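Local coordinates for protein CELL division inhibitor (Pyrococcus furiosus, PDB 1G3Q) that is a MinD-family P-loop protein that binds ADP with magnesium, probably hydrolyses ATP and is thought to act in cell division, at residues A[166-171]-A[187-192]; A[23-28]-A[210-215]. All coordinates share one frame; numbering follows the deposited sequence.

Contact 1: A[166-171]-A[187-192]. With ADP (adenosine-5'-diphosphate), chain C.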
loop_
_atom_site.group_PDB
_atom_site.type_symbol
_atom_site.label_atom_id
_atom_site.label_comp_id
_atom_site.label_asym_id
_atom_site.label_seq_id
_atom_site.Cartn_x
_atom_site.Cartn_y
_atom_site.Cartn_z
ATOM N N LEU A 166 2.733 -10.914 6.722
ATOM C CA LEU A 166 4.136 -10.560 6.908
ATOM C C LEU A 166 4.411 -9.926 8.261
ATOM O O LEU A 166 5.455 -10.164 8.871
ATOM C CB LEU A 166 4.574 -9.591 5.809
ATOM C CG LEU A 166 4.469 -10.078 4.365
ATOM C CD1 LEU A 166 4.849 -8.948 3.417
ATOM C CD2 LEU A 166 5.383 -11.273 4.162
ATOM N N GLY A 167 3.468 -9.112 8.720
ATOM C CA GLY A 167 3.624 -8.426 9.989
ATOM C C GLY A 167 2.955 -7.071 9.883
ATOM O O GLY A 167 2.093 -6.878 9.024
ATOM N N PHE A 168 3.344 -6.126 10.732
ATOM C CA PHE A 168 2.730 -4.809 10.682
ATOM C C PHE A 168 3.712 -3.648 10.774
ATOM O O PHE A 168 4.862 -3.808 11.188
ATOM C CB PHE A 168 1.668 -4.681 11.784
ATOM C CG PHE A 168 2.229 -4.433 13.163
ATOM C CD1 PHE A 168 2.170 -3.164 13.733
ATOM C CD2 PHE A 168 2.792 -5.472 13.903
ATOM C CE1 PHE A 168 2.658 -2.930 15.020
ATOM C CE2 PHE A 168 3.283 -5.250 15.191
ATOM C CZ PHE A 168 3.216 -3.977 15.750
ATOM N N VAL A 169 3.234 -2.479 10.362
ATOM C CA VAL A 169 4.015 -1.254 10.397
ATOM C C VAL A 169 3.320 -0.314 11.369
ATOM O O VAL A 169 2.110 -0.100 11.276
ATOM C CB VAL A 169 4.061 -0.570 9.007
ATOM C CG1 VAL A 169 4.776 0.775 9.109
ATOM C CG2 VAL A 169 4.767 -1.473 8.002
ATOM N N LEU A 170 4.077 0.231 12.314
ATOM C CA LEU A 170 3.518 1.165 13.281
ATOM C C LEU A 170 3.825 2.546 12.726
ATOM O O LEU A 170 4.922 3.070 12.910
ATOM C CB LEU A 170 4.178 0.989 14.651
ATOM C CG LEU A 170 3.632 1.856 15.789
ATOM C CD1 LEU A 170 2.164 1.525 16.033
ATOM C CD2 LEU A 170 4.449 1.603 17.051
ATOM N N ASN A 171 2.851 3.130 12.039
ATOM C CA ASN A 171 3.039 4.435 11.426
ATOM C C ASN A 171 2.583 5.610 12.285
ATOM O O ASN A 171 1.757 5.463 13.189
ATOM C CB ASN A 171 2.327 4.461 10.069
ATOM C CG ASN A 171 2.602 5.731 9.288
ATOM O OD1 ASN A 171 3.731 6.222 9.264
ATOM N ND2 ASN A 171 1.574 6.259 8.633
ATOM N N ASP A 187 3.042 -6.457 21.048
ATOM C CA ASP A 187 2.436 -7.374 22.007
ATOM C C ASP A 187 0.933 -7.452 21.754
ATOM O O ASP A 187 0.316 -8.499 21.948
ATOM C CB ASP A 187 2.714 -6.891 23.438
ATOM C CG ASP A 187 2.124 -7.813 24.500
ATOM O OD1 ASP A 187 2.333 -9.042 24.416
ATOM O OD2 ASP A 187 1.457 -7.302 25.427
ATOM N N VAL A 188 0.353 -6.343 21.304
ATOM C CA VAL A 188 -1.078 -6.280 21.019
ATOM C C VAL A 188 -1.433 -6.896 19.670
ATOM O O VAL A 188 -2.340 -7.722 19.576
ATOM C CB VAL A 188 -1.582 -4.818 21.024
ATOM C CG1 VAL A 188 -3.033 -4.764 20.572
ATOM C CG2 VAL A 188 -1.438 -4.224 22.413
ATOM N N MET A 189 -0.712 -6.487 18.632
ATOM C CA MET A 189 -0.949 -6.970 17.274
ATOM C C MET A 189 -0.861 -8.481 17.086
ATOM O O MET A 189 -1.602 -9.052 16.286
ATOM C CB MET A 189 0.016 -6.286 16.306
ATOM C CG MET A 189 -0.255 -4.805 16.121
ATOM S SD MET A 189 -1.959 -4.512 15.598
ATOM C CE MET A 189 -1.902 -5.122 13.916
ATOM N N GLU A 190 0.048 -9.122 17.813
ATOM C CA GLU A 190 0.237 -10.566 17.717
ATOM C C GLU A 190 0.975 -10.980 16.445
ATOM O O GLU A 190 1.059 -12.165 16.122
ATOM C CB GLU A 190 -1.109 -11.298 17.795
ATOM C CG GLU A 190 -1.808 -11.162 19.139
ATOM C CD GLU A 190 -2.980 -12.115 19.286
ATOM O OE1 GLU A 190 -3.944 -12.012 18.496
ATOM O OE2 GLU A 190 -2.929 -12.971 20.193
ATOM N N VAL A 191 1.497 -9.994 15.720
ATOM C CA VAL A 191 2.261 -10.252 14.503
ATOM C C VAL A 191 3.549 -9.439 14.587
ATOM O O VAL A 191 3.599 -8.417 15.270
ATOM C CB VAL A 191 1.478 -9.857 13.231
ATOM C CG1 VAL A 191 0.283 -10.781 13.055
ATOM C CG2 VAL A 191 1.029 -8.407 13.319
ATOM N N PRO A 192 4.608 -9.885 13.897
ATOM C CA PRO A 192 5.903 -9.198 13.904
ATOM C C PRO A 192 5.868 -7.720 13.526
ATOM O O PRO A 192 5.246 -7.333 12.534
ATOM C CB PRO A 192 6.731 -10.010 12.908
ATOM C CG PRO A 192 6.133 -11.375 13.001
ATOM C CD PRO A 192 4.659 -11.080 13.039
HETATM P PB ADP C . -4.529 6.236 4.000
HETATM O O1B ADP C . -5.884 6.747 4.001
HETATM O O2B ADP C . -4.388 5.190 5.026
HETATM O O3B ADP C . -3.945 5.686 2.551
HETATM P PA ADP C . -2.494 8.179 3.698
HETATM O O1A ADP C . -2.977 8.961 2.613
HETATM O O2A ADP C . -1.393 7.320 3.347
HETATM O O3A ADP C . -3.570 7.381 4.409
HETATM O "O5'" ADP C . -2.009 9.158 4.730
HETATM C "C5'" ADP C . -2.863 10.207 5.331
HETATM C "C4'" ADP C . -2.139 11.496 5.475
HETATM O "O4'" ADP C . -1.176 11.453 6.567
HETATM C "C3'" ADP C . -1.328 11.904 4.285
HETATM O "O3'" ADP C . -1.543 13.281 3.984
HETATM C "C2'" ADP C . 0.110 11.684 4.642
HETATM O "O2'" ADP C . 1.044 12.583 4.050
HETATM C "C1'" ADP C . 0.160 11.796 6.106
HETATM N N9 ADP C . 1.057 10.806 6.764
HETATM C C8 ADP C . 1.105 9.404 6.734
HETATM N N7 ADP C . 2.046 8.855 7.447
HETATM C C5 ADP C . 2.687 9.938 8.005
HETATM C C6 ADP C . 3.802 10.044 8.884
HETATM N N6 ADP C . 4.418 8.940 9.310
HETATM N N1 ADP C . 4.220 11.318 9.275
HETATM C C2 ADP C . 3.571 12.434 8.822
HETATM N N3 ADP C . 2.505 12.424 7.985
HETATM C C4 ADP C . 2.106 11.147 7.609
#
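Leu166 touches Pro192 lightly, its carbonyl O facing the proline CB. Gly167 CA lies 3.2 Å from Pro192 O and also meets Val191 CB. A side chain here would run into Pro192 O, and the glycine's own backbone angles (phi 146°, psi -158°) would be hard for any other residue. Phe168 carries most of the contact, an example of a strand residue packing on the crossover helix of its own beta-alpha-beta unit. Its N gives a hydrogen bond of 2.9 Å to Pro192 O. The CB bond already points toward 187-192, and chi1 of 78° sets CG between the backbone N and the carbonyl carbon. Met189 CG sits over the centre of one face, 3.5 Å from the ring centroid, a CH-pi contact; SD, farther off at 4.8 Å, adds an oblique Met-aromatic one. At the rim, Val191 O lies in the ring plane, 3.2 Å from CE2, while Val191 CG2 packs on CD2. An alanine at Phe168 would probably leave Met189 CG without its aromatic face and open a gap beside Val191 CG2. Farther along, Asn171 reads the adenine: OD1 accepts from ADP N6 (2.8 Å) and ND2 donates to N7 (2.9 Å). The unit comprises strand 164-173, helix 182-189 and strand 193-198; strand 136-141 flanks Phe168, and helix 145-160 meets Met189 through Leu148.

Contact 2: A[23-28]-A[210-215]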
loop_
_atom_site.group_PDB
_atom_site.type_symbol
_atom_site.label_atom_id
_atom_site.label_comp_id
_atom_site.label_asym_id
_atom_site.label_seq_id
_atom_site.Cartn_x
_atom_site.Cartn_y
_atom_site.Cartn_z
ATOM N N LEU A 23 7.339 2.468 0.014
ATOM C CA LEU A 23 7.906 1.126 -0.076
ATOM C C LEU A 23 8.213 0.799 -1.539
ATOM O O LEU A 23 9.242 0.198 -1.847
ATOM C CB LEU A 23 6.934 0.092 0.509
ATOM C CG LEU A 23 7.400 -1.370 0.524
ATOM C CD1 LEU A 23 8.739 -1.486 1.254
ATOM C CD2 LEU A 23 6.338 -2.229 1.205
ATOM N N SER A 24 7.321 1.202 -2.442
ATOM C CA SER A 24 7.527 0.959 -3.867
ATOM C C SER A 24 8.837 1.577 -4.345
ATOM O O SER A 24 9.645 0.918 -5.012
ATOM C CB SER A 24 6.381 1.552 -4.694
ATOM O OG SER A 24 5.174 0.842 -4.503
ATOM N N VAL A 25 9.036 2.850 -4.015
ATOM C CA VAL A 25 10.237 3.562 -4.427
ATOM C C VAL A 25 11.486 2.985 -3.762
ATOM O O VAL A 25 12.528 2.848 -4.407
ATOM C CB VAL A 25 10.125 5.075 -4.113
ATOM C CG1 VAL A 25 11.392 5.797 -4.554
ATOM C CG2 VAL A 25 8.916 5.671 -4.843
ATOM N N ALA A 26 11.383 2.648 -2.479
ATOM C CA ALA A 26 12.514 2.072 -1.758
ATOM C C ALA A 26 12.935 0.754 -2.414
ATOM O O ALA A 26 14.119 0.530 -2.672
ATOM C CB ALA A 26 12.147 1.840 -0.293
ATOM N N LEU A 27 11.967 -0.116 -2.686
ATOM C CA LEU A 27 12.263 -1.398 -3.321
ATOM C C LEU A 27 12.786 -1.197 -4.741
ATOM O O LEU A 27 13.710 -1.893 -5.183
ATOM C CB LEU A 27 11.010 -2.284 -3.346
ATOM C CG LEU A 27 10.546 -2.878 -2.011
ATOM C CD1 LEU A 27 9.177 -3.519 -2.188
ATOM C CD2 LEU A 27 11.564 -3.914 -1.521
ATOM N N GLY A 28 12.191 -0.250 -5.460
ATOM C CA GLY A 28 12.632 0.016 -6.814
ATOM C C GLY A 28 14.073 0.489 -6.812
ATOM O O GLY A 28 14.853 0.162 -7.707
ATOM N N GLY A 210 4.315 14.909 -4.561
ATOM C CA GLY A 210 4.147 13.913 -5.606
ATOM C C GLY A 210 5.438 13.125 -5.750
ATOM O O GLY A 210 5.698 12.493 -6.777
ATOM N N ILE A 211 6.263 13.184 -4.710
ATOM C CA ILE A 211 7.534 12.464 -4.677
ATOM C C ILE A 211 7.674 11.914 -3.264
ATOM O O ILE A 211 7.860 12.679 -2.317
ATOM C CB ILE A 211 8.737 13.394 -4.944
ATOM C CG1 ILE A 211 8.596 14.077 -6.307
ATOM C CG2 ILE A 211 10.031 12.584 -4.899
ATOM C CD1 ILE A 211 9.668 15.152 -6.564
ATOM N N PRO A 212 7.576 10.585 -3.101
ATOM C CA PRO A 212 7.694 9.971 -1.774
ATOM C C PRO A 212 8.933 10.433 -1.016
ATOM O O PRO A 212 10.029 10.506 -1.578
ATOM C CB PRO A 212 7.715 8.478 -2.088
ATOM C CG PRO A 212 6.798 8.394 -3.285
ATOM C CD PRO A 212 7.281 9.568 -4.125
ATOM N N ALA A 213 8.744 10.739 0.263
ATOM C CA ALA A 213 9.826 11.211 1.115
ATOM C C ALA A 213 11.082 10.353 1.051
ATOM O O ALA A 213 12.194 10.871 1.159
ATOM C CB ALA A 213 9.341 11.315 2.556
ATOM N N VAL A 214 10.919 9.046 0.866
ATOM C CA VAL A 214 12.077 8.165 0.819
ATOM C C VAL A 214 13.084 8.665 -0.211
ATOM O O VAL A 214 14.289 8.503 -0.029
ATOM C CB VAL A 214 11.668 6.692 0.515
ATOM C CG1 VAL A 214 11.134 6.567 -0.898
ATOM C CG2 VAL A 214 12.860 5.767 0.724
ATOM N N LYS A 215 12.598 9.294 -1.281
ATOM C CA LYS A 215 13.501 9.818 -2.299
ATOM C C LYS A 215 13.623 11.341 -2.247
ATOM O O LYS A 215 14.717 11.882 -2.384
ATOM C CB LYS A 215 13.052 9.399 -3.702
ATOM C CG LYS A 215 14.116 9.681 -4.765
ATOM C CD LYS A 215 13.693 9.204 -6.148
ATOM C CE LYS A 215 14.784 9.484 -7.165
ATOM N NZ LYS A 215 14.375 9.115 -8.546
#
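Pro212 meets Val25 through its ring: CG lies 3.8 Å from Val25 CG2, and CB is a little farther from the same methyl. The two side chains cross at about a right angle. Two residues earlier the chain has left helix 201-209 by a Schellman motif, with Gly210 at C-prime and a positive phi of 84°; Ile211 N bonds back to Gly206 O, and Gly210 N to Thr207 O. Pro212 then takes the N-cap position of helix 213-216, and its carbonyl O accepts from Lys215 N at 2.9 Å. The wall against which this turn rests is helix 16-29, which follows the P-loop (Walker A) of the nucleotide site. The contact thus joins the helix behind the phosphate-binding loop to a short helix near the C terminus, an example of apolar packing between parts far apart in sequence, and the side chain of Pro212 is about 10 Å from the bound ADP.

Val214 comes next and uses both of its methyls, with no hydrogen bond crossing between the segments. CG1, placed between the backbone N and the carbonyl carbon (chi1 68°), touches Val25 CB and CG1, each at 3.7 Å, the two valines running past one another and pointing opposite ways. CG2 reaches Ala26 CB at 4.1 Å, one residue farther along helix 16-29. Lys215 adds only the root of its side chain: CB lies 4.1 Å from Val25 CG1, and beyond CG the extended chain leads its amine away from the helix. Phe78 touches both Pro212 and Lys215, while Val227 of helix 221-235 packs on Val214.

How the contacts relate
From the N terminus, the chain passes through the P-loop into helix 16-29, where 23-28 opens the long loop that contact 2 closes 182 residues later. Within that span the chain builds most of the central sheet and reaches strand 164-173. Contact 1 then closes a much shorter loop, 16 residues at its nearest ends, before strand 193-198 and helix 201-209 lead on to 210-215. The two loops nest and do not cross. Their centres are 22 Å apart and their atoms do not touch. Contact 1 ties a sheet strand to its crossover helix; contact 2 brings the C-terminal region against the helix behind the P-loop.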